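Local coordinates for protein telomerase reverse transcriptase (Candida tropicalis MYA-3404, PDB 6ZD1) that probably elongates telomeres as a reverse transcriptase, adding simple DNA repeats to chromosome ends by copying a template within the telomerase RNA, at residues A[343-348]-A[473-477]; A[500-505]-A[551-555]; A[579-585]-A[634-640]; A[597-603]-A[659-664]. All coordinates share one frame; numbering follows the deposited sequence.

In the fold
Contact 1 and contact 2 both lie within the reverse transcriptase domain, their centres 16 Å apart. They touch: Tyr477 CD2 of contact 1 lies 3.5 Å from Val501 O of contact 2. Contact 2 contains the turn at Val501-Asp502-Asp503, whose sequence matches the active-site motif C of reverse transcriptases, and contact 1 packs against it through Tyr477. Contacts 3 and 4 belong to the helical C-terminal part, with their centres 32 Å apart. Both tie the surroundings of helix 582-596 to the last turns or the ends of later helices. The centre of contact 4 lies about 4 Å from the centre of the folded chain, and its nearest atoms are about 9 Å from contact 2. Contact 3 is remote, its centre 41 Å from that of contact 2.

Contact 1. Residues A[343-348]-A[473-477]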
# COMPACT_ATOMS: atom_id res chain seq x y z
N CYS A 343 -0.44 17.00 8.66
CA CYS A 343 0.28 16.66 9.88
C CYS A 343 1.75 16.35 9.61
O CYS A 343 2.62 16.66 10.44
CB CYS A 343 -0.39 15.48 10.58
SG CYS A 343 -0.24 13.92 9.72
N TYR A 344 2.07 15.74 8.46
CA TYR A 344 3.46 15.44 8.15
C TYR A 344 4.23 16.69 7.73
O TYR A 344 5.38 16.89 8.15
CB TYR A 344 3.56 14.38 7.06
CG TYR A 344 3.23 12.98 7.52
CD1 TYR A 344 2.07 12.34 7.09
CD2 TYR A 344 4.07 12.30 8.39
CE1 TYR A 344 1.76 11.07 7.52
CE2 TYR A 344 3.77 11.03 8.82
CZ TYR A 344 2.62 10.41 8.38
OH TYR A 344 2.31 9.14 8.81
N ASP A 345 3.63 17.53 6.89
CA ASP A 345 4.31 18.74 6.46
C ASP A 345 4.49 19.72 7.61
O ASP A 345 5.53 20.39 7.71
CB ASP A 345 3.55 19.42 5.31
CG ASP A 345 3.50 18.58 4.05
OD1 ASP A 345 2.40 18.16 3.66
OD2 ASP A 345 4.57 18.33 3.45
N ARG A 346 3.50 19.82 8.49
CA ARG A 346 3.50 20.79 9.58
C ARG A 346 4.12 20.26 10.86
O ARG A 346 4.22 21.02 11.83
CB ARG A 346 2.06 21.27 9.87
CG ARG A 346 1.25 21.72 8.66
CD ARG A 346 2.01 22.66 7.75
NE ARG A 346 2.35 23.93 8.40
CZ ARG A 346 3.18 24.83 7.88
NH1 ARG A 346 3.76 24.61 6.71
NH2 ARG A 346 3.43 25.95 8.54
N LEU A 347 4.53 19.00 10.89
CA LEU A 347 5.08 18.40 12.10
C LEU A 347 6.27 19.21 12.60
O LEU A 347 7.12 19.64 11.82
CB LEU A 347 5.51 16.95 11.82
CG LEU A 347 5.48 15.96 12.98
CD1 LEU A 347 4.04 15.61 13.34
CD2 LEU A 347 6.27 14.70 12.63
N ASN A 348 6.31 19.44 13.91
CA ASN A 348 7.38 20.24 14.52
C ASN A 348 8.57 19.34 14.81
O ASN A 348 8.50 18.47 15.69
CB ASN A 348 6.87 20.92 15.79
CG ASN A 348 7.87 21.91 16.35
OD1 ASN A 348 8.84 21.53 17.01
ND2 ASN A 348 7.63 23.20 16.10
N CYS A 473 5.36 10.48 13.59
CA CYS A 473 4.09 11.15 13.83
C CYS A 473 3.30 10.47 14.94
O CYS A 473 2.59 11.13 15.70
CB CYS A 473 3.28 11.18 12.53
SG CYS A 473 1.76 12.14 12.57
N ASP A 474 3.46 9.15 15.08
CA ASP A 474 2.77 8.42 16.14
C ASP A 474 3.36 8.77 17.51
O ASP A 474 2.62 8.97 18.48
CB ASP A 474 2.86 6.92 15.88
CG ASP A 474 1.84 6.12 16.68
OD1 ASP A 474 1.03 6.73 17.41
OD2 ASP A 474 1.86 4.88 16.58
N ILE A 475 4.69 8.83 17.60
CA ILE A 475 5.34 9.20 18.86
C ILE A 475 4.91 10.60 19.29
O ILE A 475 4.55 10.82 20.45
CB ILE A 475 6.87 9.10 18.72
CG1 ILE A 475 7.32 7.64 18.60
CG2 ILE A 475 7.56 9.77 19.90
CD1 ILE A 475 8.80 7.50 18.36
N LEU A 476 4.96 11.56 18.36
CA LEU A 476 4.68 12.94 18.72
C LEU A 476 3.23 13.13 19.13
O LEU A 476 2.94 13.75 20.17
CB LEU A 476 5.04 13.87 17.56
CG LEU A 476 4.82 15.37 17.79
CD1 LEU A 476 5.49 15.83 19.07
CD2 LEU A 476 5.31 16.20 16.62
N TYR A 477 2.29 12.60 18.34
CA TYR A 477 0.88 12.81 18.66
C TYR A 477 0.45 12.01 19.89
O TYR A 477 -0.43 12.46 20.64
CB TYR A 477 -0.00 12.45 17.46
CG TYR A 477 -0.12 13.56 16.42
CD1 TYR A 477 0.68 14.70 16.48
CD2 TYR A 477 -1.04 13.47 15.38
CE1 TYR A 477 0.57 15.71 15.53
CE2 TYR A 477 -1.15 14.47 14.43
CZ TYR A 477 -0.35 15.58 14.51
OH TYR A 477 -0.47 16.58 13.56
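Leu347 and Leu476 meet tip to tip, with Leu347 CD1 3.6 Å from Leu476 CD2. The same Leu347 methyl also comes within 4.1 Å of Tyr477 CE1. Cys473 fills the middle of the contact. Its SG lies above the face of the Tyr344 ring, 4.8 Å from the centroid and 24° off the ring normal. This is a sulfur-aromatic contact at some distance. Cys473 CB makes the closer approach, 3.7 Å from Tyr344 CE2. SG stands anti to the backbone N (chi1 -173°), which places it over the ring. Cys343 SG stands 3.9 Å from Cys473 SG, too far for a disulfide, so the two thiols simply pack. Cys343 CB also sits 3.2 Å from Tyr477 OH.

Within helix 469-484, the Tyr477 ring carries Cys473 SG over one face, toward the rim. The backbone bond from Tyr477 N to Cys473 O keeps these two residues one turn apart. Farther out, Leu352 of helix 349-359 packs on Leu347, and Ser355 of that helix on Leu476. Asn348 caps the same helix, its OD1 accepting from Ala351 N. No hydrogen bond joins the two segments. By sequence, the short helix probably closes motif A, and helix 469-484 follows a Gln-Gly that is consistent with motif B, a pairing that belongs to the palm of reverse transcriptases.

Contact 2. Residues A[500-505]-A[551-555]; sequences LVDDFI and MTFVG
Ile505 lies over one face of the Phe553 ring. Its CB is 3.7 Å from the ring centroid and 12° off the normal, a CH-pi contact. Ile505 CG2 adds to it, 3.5 Å from Phe553 CE2. The isoleucine places CG1 anti to its backbone N (chi1 -169°), and CD1 runs on toward the selenium of Met551, a selenomethionine, at 4.4 Å. The opposite face of the ring carries CG2 of the next residue, Val554, offset toward the rim. The ring is thus held between Ile505 and its own neighbour Val554. Phe504 N lies at its edge, in plane, while Asp503 CB approaches obliquely, 3.8 Å from Phe553 CE1. Asp503 OD2 reaches Val554 CG1 at 3.1 Å.

The two strands belong to different sheets. Their short axes pass 9.2 Å apart at 135°. No hydrogen bond joins the segments, so the contact rests on van der Waals packing, with Phe504 O also 3.2 Å from Phe553 CE1. Strand 503-508 follows a type II' turn from Leu500 to Asp503, closed by Asp503 N to Leu500 O at 2.8 Å. The Val-Asp-Asp of this turn, residues 501-503, matches motif C of the reverse transcriptase palm. The Phe-Val-Gly at 553-555 is consistent with motif E, the primer grip of the family. Phe504 points away from this contact, and its ring meets Phe338 with nearly parallel planes. Val312 of helix 309-326 packs on both Leu500 and Phe553.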
# COMPACT_ATOMS: atom_id res chain seq x y z
N LEU A 500 -6.73 8.36 15.62
CA LEU A 500 -6.43 7.50 14.45
C LEU A 500 -5.60 8.32 13.46
O LEU A 500 -6.20 9.11 12.70
CB LEU A 500 -7.75 7.04 13.82
CG LEU A 500 -7.63 5.88 12.83
CD1 LEU A 500 -6.41 5.02 13.14
CD2 LEU A 500 -8.89 5.03 12.83
N VAL A 501 -4.27 8.16 13.50
CA VAL A 501 -3.32 8.90 12.62
C VAL A 501 -3.51 10.41 12.81
O VAL A 501 -2.84 10.97 13.70
CB VAL A 501 -3.46 8.49 11.14
CG1 VAL A 501 -2.38 9.11 10.27
CG2 VAL A 501 -3.48 6.98 10.97
N ASP A 502 -4.38 11.03 12.02
CA ASP A 502 -4.63 12.46 12.10
C ASP A 502 -6.08 12.80 12.45
O ASP A 502 -6.40 13.98 12.62
CB ASP A 502 -4.22 13.18 10.80
CG ASP A 502 -4.78 12.52 9.54
OD1 ASP A 502 -5.28 11.39 9.60
OD2 ASP A 502 -4.69 13.17 8.47
N ASP A 503 -6.95 11.81 12.60
CA ASP A 503 -8.36 12.03 12.90
C ASP A 503 -8.65 11.77 14.38
O ASP A 503 -8.17 10.79 14.96
CB ASP A 503 -9.24 11.13 12.03
CG ASP A 503 -9.01 11.35 10.55
OD1 ASP A 503 -9.28 12.46 10.05
OD2 ASP A 503 -8.54 10.41 9.89
N PHE A 504 -9.47 12.63 14.97
CA PHE A 504 -9.82 12.55 16.38
C PHE A 504 -11.33 12.45 16.53
O PHE A 504 -12.08 13.00 15.73
CB PHE A 504 -9.32 13.78 17.15
CG PHE A 504 -7.82 13.91 17.21
CD1 PHE A 504 -7.14 13.61 18.38
CD2 PHE A 504 -7.11 14.34 16.11
CE1 PHE A 504 -5.76 13.74 18.44
CE2 PHE A 504 -5.73 14.46 16.16
CZ PHE A 504 -5.06 14.16 17.33
N ILE A 505 -11.75 11.73 17.57
CA ILE A 505 -13.16 11.69 17.96
C ILE A 505 -13.21 11.72 19.48
O ILE A 505 -12.36 11.14 20.16
CB ILE A 505 -13.89 10.46 17.40
CG1 ILE A 505 -15.40 10.60 17.61
CG2 ILE A 505 -13.38 9.17 18.04
CD1 ILE A 505 -16.22 9.59 16.87
N MSE A 551 -22.89 10.41 12.62
CA MSE A 551 -21.60 11.01 12.28
C MSE A 551 -20.70 9.97 11.61
O MSE A 551 -20.69 8.81 12.01
CB MSE A 551 -20.91 11.58 13.51
CG MSE A 551 -19.51 12.10 13.25
SE MSE A 551 -18.57 12.76 14.82
CE MSE A 551 -19.71 14.30 15.23
N THR A 552 -19.96 10.39 10.59
CA THR A 552 -19.01 9.52 9.91
C THR A 552 -17.61 9.80 10.44
O THR A 552 -17.03 10.85 10.17
CB THR A 552 -19.08 9.71 8.40
OG1 THR A 552 -20.37 9.34 7.92
CG2 THR A 552 -18.03 8.85 7.71
N PHE A 553 -17.08 8.86 11.21
CA PHE A 553 -15.68 8.85 11.56
C PHE A 553 -14.96 7.98 10.53
O PHE A 553 -15.56 7.57 9.53
CB PHE A 553 -15.49 8.38 13.00
CG PHE A 553 -14.17 8.74 13.59
CD1 PHE A 553 -13.64 10.01 13.41
CD2 PHE A 553 -13.45 7.82 14.33
CE1 PHE A 553 -12.41 10.34 13.95
CE2 PHE A 553 -12.23 8.15 14.88
CZ PHE A 553 -11.71 9.42 14.69
N VAL A 554 -13.67 7.69 10.74
CA VAL A 554 -12.90 6.98 9.72
C VAL A 554 -13.55 5.63 9.44
O VAL A 554 -13.54 4.73 10.29
CB VAL A 554 -11.45 6.82 10.18
CG1 VAL A 554 -10.68 8.10 9.93
CG2 VAL A 554 -11.41 6.48 11.67
N GLY A 555 -14.07 5.47 8.23
CA GLY A 555 -14.66 4.22 7.80
C GLY A 555 -15.91 3.78 8.56
O GLY A 555 -16.49 2.73 8.23

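Contact 3. Residues A[579-585]-A[634-640]; sequences FRSFKAL and ISKQDSF
Asp638 OD2 accepts the backbone N-H of Phe582 in a bond of 2.8 Å, nearly straight at 167°. The N-H meets the oxygen on its anti side, 26° out of the carboxylate plane. The same oxygen also lies at the edge of the Phe582 ring, 3.2 Å from CD2. Phe582 begins helix 582-596, so the carboxylate faces the helix start and would probably be favoured by its dipole. Ser581 is the N-cap of that helix, its OG accepting a weak bond from Ala584 N.

The Phe582 ring is packed on both faces. Ile634 CG2 lies over one, 3.6 Å from the centroid. Phe640 turns its edge to the other in a T-shaped pair, with centroids 5.3 Å apart and planes at 75°. Here the last turn of helix 609-637 and the residues after it close on the start of helix 582-596, within the helical C-terminal region that corresponds to the thumb in telomerases. Phe631 extends the aromatic group, meeting both rings. The other branch of Ile634 brings CG1 to 3.3 Å from Phe579 O and CD1 near Leu585 CD2. On the outer side, Gln637 OE1 lies beside Arg580 CB, though Arg580 is poorly ordered.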
# COMPACT_ATOMS: atom_id res chain seq x y z
N PHE A 579 -21.67 -17.17 -11.08
CA PHE A 579 -20.97 -17.95 -12.09
C PHE A 579 -21.52 -19.37 -12.12
O PHE A 579 -22.21 -19.81 -11.20
CB PHE A 579 -19.46 -17.99 -11.82
CG PHE A 579 -18.83 -16.64 -11.71
CD1 PHE A 579 -18.72 -16.01 -10.49
CD2 PHE A 579 -18.34 -16.00 -12.83
CE1 PHE A 579 -18.14 -14.76 -10.38
CE2 PHE A 579 -17.76 -14.75 -12.74
CZ PHE A 579 -17.66 -14.13 -11.51
N ARG A 580 -21.18 -20.09 -13.19
CA ARG A 580 -21.59 -21.48 -13.36
C ARG A 580 -20.49 -22.47 -12.99
O ARG A 580 -20.62 -23.66 -13.28
CB ARG A 580 -22.02 -21.72 -14.81
CG ARG A 580 -23.04 -20.73 -15.35
CD ARG A 580 -23.35 -21.00 -16.81
NE ARG A 580 -22.14 -21.04 -17.63
CZ ARG A 580 -21.64 -22.13 -18.18
NH1 ARG A 580 -22.24 -23.31 -18.02
NH2 ARG A 580 -20.53 -22.06 -18.91
N SER A 581 -19.42 -22.01 -12.36
CA SER A 581 -18.30 -22.88 -12.02
C SER A 581 -17.42 -22.19 -11.00
O SER A 581 -17.37 -20.96 -10.95
CB SER A 581 -17.48 -23.25 -13.26
OG SER A 581 -16.80 -22.11 -13.76
N PHE A 582 -16.73 -22.99 -10.19
CA PHE A 582 -15.83 -22.41 -9.19
C PHE A 582 -14.58 -21.83 -9.83
O PHE A 582 -14.04 -20.84 -9.33
CB PHE A 582 -15.45 -23.46 -8.15
CG PHE A 582 -16.53 -23.74 -7.15
CD1 PHE A 582 -16.75 -22.87 -6.09
CD2 PHE A 582 -17.32 -24.87 -7.26
CE1 PHE A 582 -17.75 -23.12 -5.17
CE2 PHE A 582 -18.31 -25.13 -6.33
CZ PHE A 582 -18.53 -24.26 -5.29
N LYS A 583 -14.10 -22.42 -10.93
CA LYS A 583 -12.93 -21.87 -11.60
C LYS A 583 -13.17 -20.44 -12.04
O LYS A 583 -12.32 -19.56 -11.82
CB LYS A 583 -12.54 -22.74 -12.80
CG LYS A 583 -11.14 -22.44 -13.32
CD LYS A 583 -10.86 -23.16 -14.63
CE LYS A 583 -11.67 -22.58 -15.77
NZ LYS A 583 -11.30 -23.22 -17.06
N ALA A 584 -14.34 -20.17 -12.63
CA ALA A 584 -14.66 -18.80 -13.04
C ALA A 584 -14.83 -17.88 -11.85
O ALA A 584 -14.52 -16.69 -11.94
CB ALA A 584 -15.93 -18.80 -13.90
N LEU A 585 -15.28 -18.42 -10.71
CA LEU A 585 -15.44 -17.61 -9.52
C LEU A 585 -14.09 -17.24 -8.92
O LEU A 585 -13.89 -16.11 -8.45
CB LEU A 585 -16.30 -18.34 -8.49
CG LEU A 585 -16.42 -17.62 -7.14
CD1 LEU A 585 -17.43 -16.48 -7.24
CD2 LEU A 585 -16.79 -18.58 -6.02
N ILE A 634 -23.49 -22.39 -7.05
CA ILE A 634 -22.48 -22.97 -7.93
C ILE A 634 -22.33 -24.46 -7.65
O ILE A 634 -22.20 -25.26 -8.58
CB ILE A 634 -21.15 -22.21 -7.76
CG1 ILE A 634 -21.32 -20.74 -8.13
CG2 ILE A 634 -20.05 -22.86 -8.59
CD1 ILE A 634 -20.08 -19.90 -7.90
N SER A 635 -22.36 -24.86 -6.38
CA SER A 635 -22.21 -26.27 -6.05
C SER A 635 -23.34 -27.12 -6.62
O SER A 635 -23.16 -28.33 -6.80
CB SER A 635 -22.14 -26.46 -4.54
OG SER A 635 -21.87 -27.82 -4.22
N LYS A 636 -24.49 -26.51 -6.94
CA LYS A 636 -25.57 -27.25 -7.57
C LYS A 636 -25.17 -27.74 -8.96
O LYS A 636 -25.55 -28.85 -9.36
CB LYS A 636 -26.83 -26.38 -7.63
CG LYS A 636 -27.82 -26.76 -8.73
CD LYS A 636 -29.02 -25.83 -8.77
CE LYS A 636 -30.03 -26.29 -9.82
NZ LYS A 636 -31.32 -25.54 -9.77
N GLN A 637 -24.39 -26.94 -9.68
CA GLN A 637 -24.03 -27.23 -11.07
C GLN A 637 -22.54 -27.50 -11.27
O GLN A 637 -22.12 -27.71 -12.41
CB GLN A 637 -24.47 -26.07 -11.97
CG GLN A 637 -24.02 -24.71 -11.47
CD GLN A 637 -24.44 -23.56 -12.37
OE1 GLN A 637 -24.35 -23.66 -13.60
NE2 GLN A 637 -24.89 -22.47 -11.77
N ASP A 638 -21.74 -27.50 -10.21
CA ASP A 638 -20.31 -27.72 -10.33
C ASP A 638 -19.76 -28.16 -8.99
O ASP A 638 -19.96 -27.47 -7.98
CB ASP A 638 -19.59 -26.44 -10.80
CG ASP A 638 -18.08 -26.58 -10.83
OD1 ASP A 638 -17.59 -27.59 -11.38
OD2 ASP A 638 -17.37 -25.69 -10.32
N SER A 639 -19.03 -29.28 -8.98
CA SER A 639 -18.58 -29.86 -7.73
C SER A 639 -17.37 -29.11 -7.20
O SER A 639 -16.39 -28.87 -7.92
CB SER A 639 -18.23 -31.34 -7.91
OG SER A 639 -17.74 -31.87 -6.69
N PHE A 640 -17.43 -28.73 -5.92
CA PHE A 640 -16.35 -28.01 -5.27
C PHE A 640 -15.15 -28.94 -5.07
O PHE A 640 -15.27 -29.97 -4.41
CB PHE A 640 -16.83 -27.45 -3.93
CG PHE A 640 -15.74 -26.86 -3.09
CD1 PHE A 640 -15.31 -25.56 -3.31
CD2 PHE A 640 -15.15 -27.60 -2.08
CE1 PHE A 640 -14.31 -25.01 -2.54
CE2 PHE A 640 -14.14 -27.05 -1.30
CZ PHE A 640 -13.73 -25.75 -1.53

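Contact 4. Residues A[597-603]-A[659-664]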
# COMPACT_ATOMS: atom_id res chain seq x y z
N LEU A 597 -6.03 -4.58 -3.43
CA LEU A 597 -4.87 -4.71 -2.56
C LEU A 597 -3.82 -3.69 -2.99
O LEU A 597 -2.82 -4.01 -3.64
CB LEU A 597 -4.33 -6.13 -2.60
CG LEU A 597 -3.20 -6.43 -1.61
CD1 LEU A 597 -3.73 -6.50 -0.18
CD2 LEU A 597 -2.47 -7.71 -1.99
N SER A 598 -4.05 -2.44 -2.61
CA SER A 598 -3.18 -1.35 -3.01
C SER A 598 -1.92 -1.30 -2.15
O SER A 598 -1.87 -1.83 -1.04
CB SER A 598 -3.93 -0.03 -2.93
OG SER A 598 -5.14 -0.07 -3.66
N GLU A 599 -0.89 -0.64 -2.69
CA GLU A 599 0.41 -0.61 -2.02
C GLU A 599 0.36 0.16 -0.71
O GLU A 599 1.04 -0.22 0.25
CB GLU A 599 1.46 0.01 -2.94
CG GLU A 599 1.78 -0.81 -4.18
CD GLU A 599 2.80 -0.14 -5.09
OE1 GLU A 599 3.33 0.93 -4.72
OE2 GLU A 599 3.08 -0.69 -6.18
N PHE A 600 -0.45 1.22 -0.63
CA PHE A 600 -0.43 2.07 0.56
C PHE A 600 -0.98 1.35 1.79
O PHE A 600 -0.68 1.77 2.91
CB PHE A 600 -1.23 3.36 0.32
CG PHE A 600 -2.58 3.12 -0.26
CD1 PHE A 600 -3.58 2.54 0.50
CD2 PHE A 600 -2.86 3.47 -1.56
CE1 PHE A 600 -4.82 2.30 -0.03
CE2 PHE A 600 -4.11 3.24 -2.09
CZ PHE A 600 -5.08 2.63 -1.32
N LEU A 601 -1.79 0.31 1.60
CA LEU A 601 -2.32 -0.44 2.73
C LEU A 601 -1.40 -1.57 3.16
O LEU A 601 -1.72 -2.29 4.11
CB LEU A 601 -3.71 -0.99 2.39
CG LEU A 601 -4.78 0.09 2.55
CD1 LEU A 601 -6.18 -0.51 2.51
CD2 LEU A 601 -4.56 0.92 3.81
N LEU A 602 -0.26 -1.72 2.49
CA LEU A 602 0.82 -2.56 2.97
C LEU A 602 2.03 -1.73 3.37
O LEU A 602 3.05 -2.30 3.78
CB LEU A 602 1.21 -3.58 1.88
CG LEU A 602 0.03 -4.33 1.27
CD1 LEU A 602 0.50 -5.24 0.15
CD2 LEU A 602 -0.72 -5.11 2.33
N ASP A 603 1.93 -0.41 3.29
CA ASP A 603 3.03 0.50 3.58
C ASP A 603 3.24 0.58 5.09
O ASP A 603 2.38 1.09 5.82
CB ASP A 603 2.74 1.88 2.97
CG ASP A 603 3.88 2.87 3.16
OD1 ASP A 603 4.11 3.32 4.30
OD2 ASP A 603 4.54 3.23 2.16
N LYS A 659 3.58 -8.73 -2.24
CA LYS A 659 3.38 -7.30 -2.38
C LYS A 659 3.72 -6.55 -1.09
O LYS A 659 4.21 -5.42 -1.14
CB LYS A 659 1.94 -7.00 -2.81
CG LYS A 659 1.73 -5.58 -3.32
CD LYS A 659 0.42 -5.44 -4.07
CE LYS A 659 0.26 -4.02 -4.60
NZ LYS A 659 -0.94 -3.87 -5.47
N PHE A 660 3.51 -7.18 0.07
CA PHE A 660 3.89 -6.55 1.33
C PHE A 660 5.41 -6.41 1.43
O PHE A 660 5.90 -5.37 1.90
CB PHE A 660 3.37 -7.36 2.52
CG PHE A 660 3.84 -6.86 3.85
CD1 PHE A 660 4.97 -7.40 4.46
CD2 PHE A 660 3.17 -5.83 4.50
CE1 PHE A 660 5.41 -6.93 5.69
CE2 PHE A 660 3.61 -5.35 5.73
CZ PHE A 660 4.73 -5.90 6.32
N ALA A 661 6.15 -7.44 1.04
CA ALA A 661 7.61 -7.34 1.04
C ALA A 661 8.09 -6.36 -0.03
O ALA A 661 9.07 -5.64 0.18
CB ALA A 661 8.23 -8.72 0.83
N ARG A 662 7.41 -6.33 -1.18
CA ARG A 662 7.77 -5.39 -2.23
C ARG A 662 7.64 -3.95 -1.75
O ARG A 662 8.55 -3.13 -1.92
CB ARG A 662 6.89 -5.62 -3.46
CG ARG A 662 7.62 -5.95 -4.75
CD ARG A 662 6.64 -6.43 -5.81
NE ARG A 662 5.55 -5.47 -6.01
CZ ARG A 662 4.32 -5.79 -6.41
NH1 ARG A 662 4.01 -7.05 -6.66
NH2 ARG A 662 3.41 -4.84 -6.56
N VAL A 663 6.50 -3.62 -1.13
CA VAL A 663 6.24 -2.24 -0.73
C VAL A 663 7.23 -1.79 0.34
O VAL A 663 7.91 -0.77 0.18
CB VAL A 663 4.79 -2.09 -0.25
CG1 VAL A 663 4.58 -0.75 0.43
CG2 VAL A 663 3.84 -2.23 -1.43
N ASN A 664 7.35 -2.55 1.43
CA ASN A 664 8.19 -2.13 2.54
C ASN A 664 9.65 -2.52 2.38
O ASN A 664 10.49 -2.01 3.13
CB ASN A 664 7.64 -2.70 3.84
CG ASN A 664 6.17 -2.46 4.00
OD1 ASN A 664 5.74 -1.32 4.18
ND2 ASN A 664 5.38 -3.52 3.91
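Lys659 is stretched full length, with CG anti to the backbone N (chi1 -166°) and every later torsion near 180°. This carries NZ out to Leu597 O, where it donates a bond of 2.6 Å lying in the carbonyl plane. Asn664 takes another rotamer, CG anti to its carbonyl carbon (chi1 -49°), and its ND2 reaches Leu602 O, also at 2.6 Å. That donor meets the oxygen almost head-on and close to the amide plane, though the N-H is bent at 145°. A weak second bond links ND2 to Phe660 O, and Asn664 OD1 takes the N-H of Phe604. The amide is therefore held from both ends.

Between these two grips lies an apolar strip. Leu602 CD1 rests on the helix backbone, 3.6 Å from Phe660 N, and against the Lys659 chain at CG. Val663 CG2 packs on Glu599 CB at 3.6 Å. Here the loop between helices 582-596 and 609-637 docks on the last turns of helix 642-664, in the helical C-terminal part that telomerases use as a thumb. Lys659 NZ also forms a salt bridge with Glu122. That residue probably belongs to the RNA-binding domain, consistent with an interface between domains nearby. Glu599 OE2 stays 4.2 Å from Arg662 NH2, beyond a salt bridge; Arg662 is paired with Glu658 instead.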